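Long-range contact in beta-galactosidase BgaB (Bifidobacterium adolescentis, PDB 5VYM), which hydrolyses terminal non-reducing beta-D-galactose residues from beta-galactosides, with high activity towards Gal(beta1-4)Gal and oligosaccharides that contain it: residues B[62-74]-B[89-103]. Sequence-based numbering, arbitrary orientation.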
# COMPACT_ATOMS: atom_id res chain seq x y z
N LYS B 62 -3.95 18.71 -5.09
CA LYS B 62 -5.03 17.74 -4.96
C LYS B 62 -4.80 16.50 -5.82
O LYS B 62 -5.19 15.40 -5.42
CB LYS B 62 -6.37 18.38 -5.32
CG LYS B 62 -6.78 19.52 -4.40
CD LYS B 62 -8.18 19.99 -4.71
CE LYS B 62 -8.60 21.12 -3.78
NZ LYS B 62 -8.47 20.74 -2.35
N THR B 63 -4.18 16.66 -6.99
CA THR B 63 -3.89 15.56 -7.89
C THR B 63 -2.43 15.65 -8.31
O THR B 63 -1.91 16.74 -8.56
CB THR B 63 -4.81 15.59 -9.12
OG1 THR B 63 -6.17 15.46 -8.70
CG2 THR B 63 -4.47 14.46 -10.08
N VAL B 64 -1.78 14.49 -8.39
CA VAL B 64 -0.38 14.39 -8.77
C VAL B 64 -0.27 13.38 -9.91
O VAL B 64 -0.85 12.29 -9.83
CB VAL B 64 0.50 13.99 -7.57
CG1 VAL B 64 1.63 13.09 -8.00
CG2 VAL B 64 1.05 15.24 -6.89
N VAL B 65 0.46 13.75 -10.96
CA VAL B 65 0.59 12.93 -12.17
C VAL B 65 2.06 12.58 -12.35
O VAL B 65 2.93 13.46 -12.27
CB VAL B 65 0.05 13.66 -13.41
CG1 VAL B 65 0.22 12.80 -14.65
CG2 VAL B 65 -1.42 14.03 -13.21
N LEU B 66 2.34 11.30 -12.60
CA LEU B 66 3.70 10.80 -12.81
C LEU B 66 3.78 10.17 -14.20
O LEU B 66 3.51 8.96 -14.36
CB LEU B 66 4.10 9.80 -11.73
CG LEU B 66 4.25 10.35 -10.31
CD1 LEU B 66 2.97 10.13 -9.51
CD2 LEU B 66 5.44 9.72 -9.61
N PRO B 67 4.16 10.93 -15.22
CA PRO B 67 4.28 10.36 -16.57
C PRO B 67 5.70 9.91 -16.88
O PRO B 67 6.61 10.73 -16.97
CB PRO B 67 3.84 11.51 -17.47
CG PRO B 67 4.11 12.78 -16.65
CD PRO B 67 4.44 12.38 -15.23
N THR B 68 5.89 8.60 -17.05
CA THR B 68 7.19 8.01 -17.34
C THR B 68 8.23 8.46 -16.30
O THR B 68 9.33 8.90 -16.62
CB THR B 68 7.65 8.34 -18.76
OG1 THR B 68 6.54 8.20 -19.66
CG2 THR B 68 8.76 7.39 -19.22
N VAL B 69 7.84 8.36 -15.03
CA VAL B 69 8.78 8.59 -13.92
C VAL B 69 9.45 7.24 -13.67
O VAL B 69 9.09 6.48 -12.77
CB VAL B 69 8.09 9.16 -12.68
CG1 VAL B 69 9.10 9.39 -11.57
CG2 VAL B 69 7.39 10.46 -13.04
N LEU B 70 10.44 6.93 -14.51
CA LEU B 70 11.05 5.60 -14.48
C LEU B 70 11.75 5.33 -13.16
O LEU B 70 11.68 4.21 -12.63
CB LEU B 70 12.05 5.47 -15.64
CG LEU B 70 11.45 5.41 -17.04
CD1 LEU B 70 12.27 6.27 -17.99
CD2 LEU B 70 11.39 3.97 -17.53
N ILE B 71 12.42 6.33 -12.60
CA ILE B 71 13.16 6.18 -11.36
C ILE B 71 12.27 6.62 -10.21
O ILE B 71 11.88 7.79 -10.14
CB ILE B 71 14.47 6.98 -11.38
CG1 ILE B 71 15.19 6.81 -12.73
CG2 ILE B 71 15.37 6.56 -10.24
CD1 ILE B 71 15.68 5.41 -12.98
N LEU B 72 11.95 5.69 -9.31
CA LEU B 72 11.20 5.99 -8.10
C LEU B 72 11.88 5.30 -6.94
O LEU B 72 11.92 4.06 -6.89
CB LEU B 72 9.74 5.53 -8.22
CG LEU B 72 8.70 6.58 -8.60
CD1 LEU B 72 7.30 6.02 -8.42
CD2 LEU B 72 8.88 7.85 -7.78
N SER B 73 12.41 6.09 -6.01
CA SER B 73 12.97 5.52 -4.79
C SER B 73 11.85 4.97 -3.91
O SER B 73 10.67 5.24 -4.12
CB SER B 73 13.78 6.58 -4.04
OG SER B 73 12.96 7.69 -3.71
N ALA B 74 12.25 4.18 -2.92
CA ALA B 74 11.27 3.69 -1.95
C ALA B 74 10.65 4.85 -1.17
O ALA B 74 9.44 4.87 -0.92
CB ALA B 74 11.92 2.69 -0.99
N ARG B 89 -5.16 12.39 -5.05
CA ARG B 89 -5.33 11.61 -6.27
C ARG B 89 -3.99 11.49 -6.97
O ARG B 89 -3.29 12.49 -7.15
CB ARG B 89 -6.37 12.24 -7.19
CG ARG B 89 -6.66 11.43 -8.44
CD ARG B 89 -7.93 11.90 -9.14
NE ARG B 89 -7.83 13.28 -9.61
CZ ARG B 89 -8.78 13.90 -10.30
NH1 ARG B 89 -9.91 13.27 -10.60
NH2 ARG B 89 -8.61 15.15 -10.69
N VAL B 90 -3.64 10.27 -7.37
CA VAL B 90 -2.36 9.98 -8.02
C VAL B 90 -2.64 9.30 -9.35
O VAL B 90 -3.40 8.33 -9.41
CB VAL B 90 -1.47 9.09 -7.13
CG1 VAL B 90 -0.15 8.80 -7.83
CG2 VAL B 90 -1.23 9.75 -5.78
N VAL B 91 -2.03 9.82 -10.41
CA VAL B 91 -2.14 9.25 -11.75
C VAL B 91 -0.77 8.71 -12.14
O VAL B 91 0.22 9.46 -12.16
CB VAL B 91 -2.64 10.28 -12.77
CG1 VAL B 91 -2.74 9.65 -14.15
CG2 VAL B 91 -3.99 10.84 -12.34
N VAL B 92 -0.70 7.42 -12.44
CA VAL B 92 0.56 6.72 -12.67
C VAL B 92 0.59 6.23 -14.11
O VAL B 92 -0.31 5.49 -14.54
CB VAL B 92 0.76 5.55 -11.69
CG1 VAL B 92 2.08 4.86 -11.96
CG2 VAL B 92 0.69 6.04 -10.26
N GLY B 93 1.62 6.64 -14.86
CA GLY B 93 1.79 6.16 -16.21
C GLY B 93 2.37 4.76 -16.27
O GLY B 93 2.91 4.23 -15.30
N TYR B 94 2.26 4.15 -17.45
CA TYR B 94 2.64 2.75 -17.61
C TYR B 94 4.13 2.53 -17.39
O TYR B 94 4.55 1.45 -16.98
CB TYR B 94 2.22 2.23 -18.99
CG TYR B 94 2.89 2.94 -20.15
CD1 TYR B 94 2.39 4.14 -20.64
CD2 TYR B 94 4.01 2.40 -20.76
CE1 TYR B 94 2.99 4.79 -21.70
CE2 TYR B 94 4.62 3.04 -21.83
CZ TYR B 94 4.11 4.23 -22.29
OH TYR B 94 4.71 4.87 -23.35
N ALA B 95 4.96 3.55 -17.66
CA ALA B 95 6.40 3.43 -17.54
C ALA B 95 6.93 4.08 -16.27
O ALA B 95 8.12 4.42 -16.20
CB ALA B 95 7.09 4.03 -18.76
N THR B 96 6.09 4.26 -15.26
CA THR B 96 6.46 4.91 -14.01
C THR B 96 6.78 3.86 -12.95
O THR B 96 6.03 2.89 -12.79
CB THR B 96 5.35 5.84 -13.52
OG1 THR B 96 5.27 6.98 -14.37
CG2 THR B 96 5.60 6.29 -12.09
N GLY B 97 7.89 4.05 -12.24
CA GLY B 97 8.21 3.20 -11.11
C GLY B 97 8.84 1.87 -11.45
O GLY B 97 8.56 0.87 -10.78
N LEU B 98 9.69 1.84 -12.48
CA LEU B 98 10.33 0.59 -12.89
C LEU B 98 11.70 0.40 -12.26
O LEU B 98 12.14 -0.75 -12.09
CB LEU B 98 10.46 0.55 -14.42
CG LEU B 98 9.20 0.84 -15.24
CD1 LEU B 98 9.47 0.63 -16.72
CD2 LEU B 98 8.04 -0.03 -14.77
N ILE B 99 12.39 1.48 -11.91
CA ILE B 99 13.77 1.43 -11.46
C ILE B 99 13.89 2.23 -10.16
O ILE B 99 13.21 3.24 -9.97
CB ILE B 99 14.73 1.97 -12.54
CG1 ILE B 99 14.45 1.30 -13.89
CG2 ILE B 99 16.16 1.75 -12.15
CD1 ILE B 99 15.33 1.80 -15.02
N ASP B 100 14.76 1.76 -9.27
CA ASP B 100 14.97 2.42 -7.99
C ASP B 100 16.03 3.51 -8.12
O ASP B 100 16.60 3.74 -9.19
CB ASP B 100 15.33 1.39 -6.91
CG ASP B 100 16.75 0.87 -7.04
OD1 ASP B 100 17.32 0.93 -8.15
OD2 ASP B 100 17.30 0.40 -6.03
N GLU B 101 16.32 4.19 -7.00
CA GLU B 101 17.22 5.33 -7.03
C GLU B 101 18.67 4.93 -7.30
O GLU B 101 19.46 5.79 -7.71
CB GLU B 101 17.14 6.11 -5.71
CG GLU B 101 17.78 5.42 -4.52
CD GLU B 101 16.91 4.32 -3.92
OE1 GLU B 101 15.86 4.00 -4.51
OE2 GLU B 101 17.29 3.79 -2.85
N HIS B 102 19.02 3.67 -7.09
CA HIS B 102 20.35 3.17 -7.42
C HIS B 102 20.43 2.63 -8.84
O HIS B 102 21.40 1.94 -9.18
CB HIS B 102 20.77 2.08 -6.43
CG HIS B 102 20.90 2.56 -5.02
ND1 HIS B 102 22.09 3.02 -4.50
CD2 HIS B 102 19.98 2.67 -4.03
CE1 HIS B 102 21.90 3.39 -3.24
NE2 HIS B 102 20.63 3.19 -2.93
N PHE B 103 19.44 2.94 -9.68
CA PHE B 103 19.38 2.47 -11.06
C PHE B 103 19.42 0.95 -11.14
O PHE B 103 20.11 0.36 -11.98
CB PHE B 103 20.48 3.10 -11.92
CG PHE B 103 20.15 4.49 -12.38
CD1 PHE B 103 19.79 4.72 -13.70
CD2 PHE B 103 20.17 5.56 -11.50
CE1 PHE B 103 19.48 6.00 -14.13
CE2 PHE B 103 19.86 6.84 -11.92
CZ PHE B 103 19.51 7.06 -13.24
O HOH W 1 4.24 6.47 -18.41
O HOH W 2 14.86 2.40 -2.75
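The chi1 of Thr63 (-61°) sets OG1 beside its own backbone N, and the Arg89 chain, bent at chi3 (63°), brings the guanidinium edge to that hydroxyl. Arg89 NE donates to Thr63 OG1 at 2.9 Å, and NH2 adds a weak bond. The hydroxyl lies 16° out of the guanidinium plane. NH1 and NH2 also make weak bonds to Tyr224 O and Leu225 O, respectively, of the second subunit. A leucine in place of Arg89 would probably leave Thr63 OG1 without these donors and lose the weak bonds to that subunit. Strands 63-66 and 89-93 run parallel, joined by helix 74-85 in a beta-alpha-beta unit of the trimerisation domain. Strand 89-93 also pairs in parallel with a strand of the second subunit, continuing the sheet across the interface. Val65 CG2 lies beside Val91 CB, while Leu66 CD1 meets Val90 CG1 at 3.8 Å on the face toward helix 74-85. Beyond the strands, buried Thr96 OG1 donates to Leu66 O (2.6 Å) from above the carbonyl plane and accepts from Val69 N. Gly93 N reaches Leu66 O from the opposite face. A second pairing follows, with Ile99 N bound to Leu70 O and Leu72 N to Ile99 O. Here Ile71 CD1 packs on Ile99 CB and sits over one face of the Phe103 ring in a CH-pi contact, 4.2 Å from the ring centroid.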